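Local coordinates for protein serpin (Taeniopygia guttata, PDB 5HGC) that probably inhibits serine proteases and binds the steroid cortisol, at residues A66-L69 with T70-Q73; E74-I77 with H78-F81. All blocks are in the same frame, centred on the assembly; numbering follows the deposited sequence.

Contact 1: A66-L69 with T70-Q73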
# COMPACT_ATOMS: atom_id res chain seq x y z
N ALA A 66 -11.91 -5.17 -8.47
CA ALA A 66 -12.06 -4.47 -9.78
C ALA A 66 -11.63 -5.27 -11.01
O ALA A 66 -11.14 -4.71 -11.99
CB ALA A 66 -11.37 -3.11 -9.77
N PHE A 67 -11.75 -6.59 -10.94
CA PHE A 67 -11.63 -7.42 -12.13
C PHE A 67 -13.02 -7.74 -12.72
O PHE A 67 -14.00 -8.01 -11.96
CB PHE A 67 -10.92 -8.73 -11.80
CG PHE A 67 -9.52 -8.55 -11.39
CD1 PHE A 67 -8.52 -8.34 -12.34
CD2 PHE A 67 -9.16 -8.57 -10.01
CE1 PHE A 67 -7.21 -8.18 -11.94
CE2 PHE A 67 -7.84 -8.37 -9.62
CZ PHE A 67 -6.87 -8.16 -10.60
N ASN A 68 -13.11 -7.74 -14.04
CA ASN A 68 -14.36 -8.09 -14.71
C ASN A 68 -14.17 -9.47 -15.33
O ASN A 68 -13.46 -9.67 -16.34
CB ASN A 68 -14.74 -7.01 -15.73
CG ASN A 68 -15.96 -7.37 -16.57
OD1 ASN A 68 -16.53 -8.48 -16.49
ND2 ASN A 68 -16.37 -6.42 -17.41
N LEU A 69 -14.83 -10.43 -14.71
CA LEU A 69 -14.60 -11.84 -15.03
C LEU A 69 -14.99 -12.23 -16.45
O LEU A 69 -14.43 -13.19 -16.99
CB LEU A 69 -15.27 -12.73 -13.99
CG LEU A 69 -14.53 -12.90 -12.65
CD1 LEU A 69 -13.00 -12.89 -12.80
CD2 LEU A 69 -14.98 -11.84 -11.67
N THR A 70 -15.89 -11.46 -17.05
CA THR A 70 -16.27 -11.65 -18.47
C THR A 70 -15.14 -11.21 -19.42
O THR A 70 -15.18 -11.55 -20.59
CB THR A 70 -17.64 -11.01 -18.85
OG1 THR A 70 -17.57 -9.58 -18.76
CG2 THR A 70 -18.79 -11.53 -17.93
N GLU A 71 -14.13 -10.49 -18.92
CA GLU A 71 -13.00 -10.04 -19.77
C GLU A 71 -11.60 -10.53 -19.34
O GLU A 71 -10.65 -10.31 -20.06
CB GLU A 71 -13.00 -8.52 -19.91
CG GLU A 71 -14.33 -7.92 -20.35
CD GLU A 71 -14.24 -6.49 -20.86
OE1 GLU A 71 -13.32 -5.73 -20.44
OE2 GLU A 71 -15.12 -6.12 -21.68
N ILE A 72 -11.46 -11.16 -18.18
CA ILE A 72 -10.18 -11.74 -17.73
C ILE A 72 -10.43 -13.12 -17.09
O ILE A 72 -11.38 -13.28 -16.31
CB ILE A 72 -9.39 -10.77 -16.77
CG1 ILE A 72 -8.00 -11.32 -16.43
CG2 ILE A 72 -10.19 -10.45 -15.51
CD1 ILE A 72 -6.98 -10.35 -15.86
N GLN A 73 -9.59 -14.11 -17.39
CA GLN A 73 -9.68 -15.42 -16.70
C GLN A 73 -9.18 -15.37 -15.25
O GLN A 73 -8.20 -14.67 -14.93
CB GLN A 73 -8.82 -16.45 -17.41
CG GLN A 73 -9.47 -17.18 -18.58
CD GLN A 73 -8.42 -17.63 -19.60
OE1 GLN A 73 -8.58 -17.38 -20.79
NE2 GLN A 73 -7.33 -18.25 -19.12

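Contact 2: E74-I77 with H78-F81. With BDG (2,6-diamino-2,6-dideoxy-alpha-D-glucopyranose), chain F.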
# COMPACT_ATOMS: atom_id res chain seq x y z
N GLU A 74 -9.81 -16.17 -14.38
CA GLU A 74 -9.27 -16.37 -13.04
C GLU A 74 -7.79 -16.88 -13.06
O GLU A 74 -6.97 -16.43 -12.25
CB GLU A 74 -10.20 -17.25 -12.21
CG GLU A 74 -9.87 -17.23 -10.73
CD GLU A 74 -10.31 -18.48 -9.98
OE1 GLU A 74 -11.33 -19.08 -10.41
OE2 GLU A 74 -9.65 -18.85 -8.96
N LYS A 75 -7.45 -17.76 -14.00
CA LYS A 75 -6.07 -18.23 -14.21
C LYS A 75 -5.11 -17.07 -14.34
O LYS A 75 -4.03 -17.08 -13.75
CB LYS A 75 -5.92 -19.10 -15.48
CG LYS A 75 -6.92 -20.25 -15.61
CD LYS A 75 -8.30 -19.83 -16.18
CE LYS A 75 -9.47 -20.47 -15.44
NZ LYS A 75 -10.67 -19.64 -15.63
N GLU A 76 -5.51 -16.06 -15.11
CA GLU A 76 -4.64 -14.91 -15.39
C GLU A 76 -4.42 -13.99 -14.19
O GLU A 76 -3.33 -13.51 -14.00
CB GLU A 76 -5.14 -14.11 -16.59
CG GLU A 76 -5.05 -14.87 -17.93
CD GLU A 76 -5.81 -14.16 -19.04
OE1 GLU A 76 -5.15 -13.64 -19.98
OE2 GLU A 76 -7.08 -14.07 -18.98
N ILE A 77 -5.46 -13.76 -13.39
CA ILE A 77 -5.39 -13.02 -12.13
C ILE A 77 -4.35 -13.66 -11.24
O ILE A 77 -3.37 -12.98 -10.89
CB ILE A 77 -6.76 -13.02 -11.46
CG1 ILE A 77 -7.76 -12.30 -12.35
CG2 ILE A 77 -6.70 -12.36 -10.11
CD1 ILE A 77 -9.19 -12.37 -11.86
N HIS A 78 -4.46 -14.97 -10.95
CA HIS A 78 -3.49 -15.63 -10.06
C HIS A 78 -2.09 -15.63 -10.68
O HIS A 78 -1.08 -15.44 -9.97
CB HIS A 78 -3.93 -17.04 -9.67
CG HIS A 78 -5.24 -17.09 -8.95
ND1 HIS A 78 -5.47 -16.45 -7.75
CD2 HIS A 78 -6.40 -17.73 -9.26
CE1 HIS A 78 -6.73 -16.64 -7.37
NE2 HIS A 78 -7.31 -17.42 -8.26
N GLU A 79 -2.01 -15.78 -12.00
CA GLU A 79 -0.71 -15.74 -12.69
C GLU A 79 -0.11 -14.36 -12.53
O GLU A 79 1.10 -14.24 -12.23
CB GLU A 79 -0.89 -16.00 -14.16
CG GLU A 79 -0.40 -17.36 -14.58
CD GLU A 79 -1.21 -17.92 -15.75
OE1 GLU A 79 -1.65 -17.13 -16.63
OE2 GLU A 79 -1.39 -19.16 -15.77
N GLY A 80 -0.99 -13.36 -12.73
CA GLY A 80 -0.70 -11.95 -12.60
C GLY A 80 -0.11 -11.64 -11.25
O GLY A 80 1.00 -11.04 -11.16
N PHE A 81 -0.83 -12.05 -10.19
CA PHE A 81 -0.40 -11.73 -8.85
C PHE A 81 0.83 -12.53 -8.49
O PHE A 81 1.69 -12.02 -7.78
CB PHE A 81 -1.49 -11.96 -7.82
CG PHE A 81 -2.50 -10.89 -7.78
CD1 PHE A 81 -2.16 -9.60 -7.28
CD2 PHE A 81 -3.83 -11.14 -8.21
CE1 PHE A 81 -3.13 -8.58 -7.26
CE2 PHE A 81 -4.80 -10.13 -8.17
CZ PHE A 81 -4.46 -8.85 -7.69
C5 BDG F . -6.38 -21.35 -11.05
O5 BDG F . -7.30 -21.32 -9.92
C1 BDG F . -7.52 -22.55 -9.14
O1 BDG F . -8.32 -22.29 -7.95
C2 BDG F . -6.21 -23.40 -8.90
N2 BDG F . -6.16 -24.02 -7.59
C3 BDG F . -4.89 -22.65 -9.31
O3 BDG F . -3.68 -23.45 -9.11
C4 BDG F . -5.04 -22.08 -10.76
O4 BDG F . -3.98 -21.22 -11.18
C6 BDG F . -7.00 -21.97 -12.32
N6 BDG F . -8.39 -21.59 -12.54

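Contact 1: A66-L69 with T70-Q73
Asn68 and Thr70 form an Asx turn, combined with a type I beta turn over 68-71, in the connection that follows the Schellman end of helix 55-64 and leads into helix 74-89. The side-chain oxygen Asn68 OD1 accepts from Thr70 N at 3.1 Å and from Thr70 OG1 at 2.7 Å, both donors arriving from the same face of the amide plane. With chi1 at 174° the Asn68 amide lies beside its own carbonyl carbon and follows the chain toward Thr70. The main-chain oxygen Asn68 O closes the beta turn, receiving Glu71 N at 2.8 Å with an N-H...O angle of 157°, while Ile72 N adds a weak second bond at 3.1 Å. Asn68 ND2 meets Glu71 at its methylene CG, a van der Waals contact of 3.9 Å. On the inner side, Ile72 CG2 comes to 4.2 Å from Phe67 CB and approaches the ring obliquely, an apolar contact between the residues flanking the turn, both of which also touch Ile77 of helix 74-89. Since a backbone N-H can only donate, the bond from Thr70 N supports the modelled amide orientation, with oxygen toward the turn, and the paired donors restrict its rotation.

Contact 2: E74-I77 with H78-F81
Glu74 and His78, one helical turn apart, meet through a histidine-carboxylate hydrogen bond beside the bound diamino sugar. Glu74 OE2 lies 3.5 Å from BDG O5, and His78 CD2 is 3.8 Å from the same sugar oxygen. Next to them the bent chain of Lys75 brings its methylene CE to 3.3 Å from BDG N6; Asp118, on helix 113-123, hydrogen-bonds the sugar through OD2. Between the two helix residues, His78 NE2 donates to Glu74 OE2 at 2.8 Å. The acceptor is only 2° out of the imidazole plane and uses its anti lone pair, with the carboxylate turned 71° against the ring. CG of Glu74 is anti to its own N (chi1 -166°) and the chain runs on extended, carrying the carboxylate to the ring edge. Across the ring, ND1 is hydrogen-bonded to Tyr123 OH, so both imidazole nitrogens have partners. An alanine in place of Glu74 would probably leave the His78 ring, still tied at ND1 to Tyr123, freer to turn and the sugar without the acid beside its ring oxygen. Further out, the i to i+4 bond from His78 N to Glu74 O (3.2 Å) sets both residues on the same face of the helix. On the inward side, Ile77 CG2 packs in plane at the Phe81 ring edge, 3.5 Å from CE2. Glu76 turns elsewhere, to a salt bridge with Lys10 and to Gln73 N at the N-cap. The bond from His78, in the imidazole plane, together with the nearby helix N-terminus, would be expected to favour an ionised Glu74 carboxylate and to polarise the imidazole.

Overall arrangement
The two contacts follow one another directly along the chain: contact 1 is the loop 66-73 between helices 55-64 and 74-89, and contact 2 is the first two turns of the latter helix. Their centres are 11 Å apart, and they share an apolar seam. Ile77 receives Phe67, Leu69 and Ile72 from the loop, and Phe67 CZ reaches Phe81 CE2 at 3.7 Å. Phe81 also rests on helix 39-52. Contact 2 supplies three of the five residues of the sugar site, Glu74, Lys75 and His78. Neither contact lines the cortisol pocket, about 11 Å from the Phe67 side chain; the link is indirect, Phe67 packing on helix 12-29, whose Val12, Pro13 and Ala16 do line it.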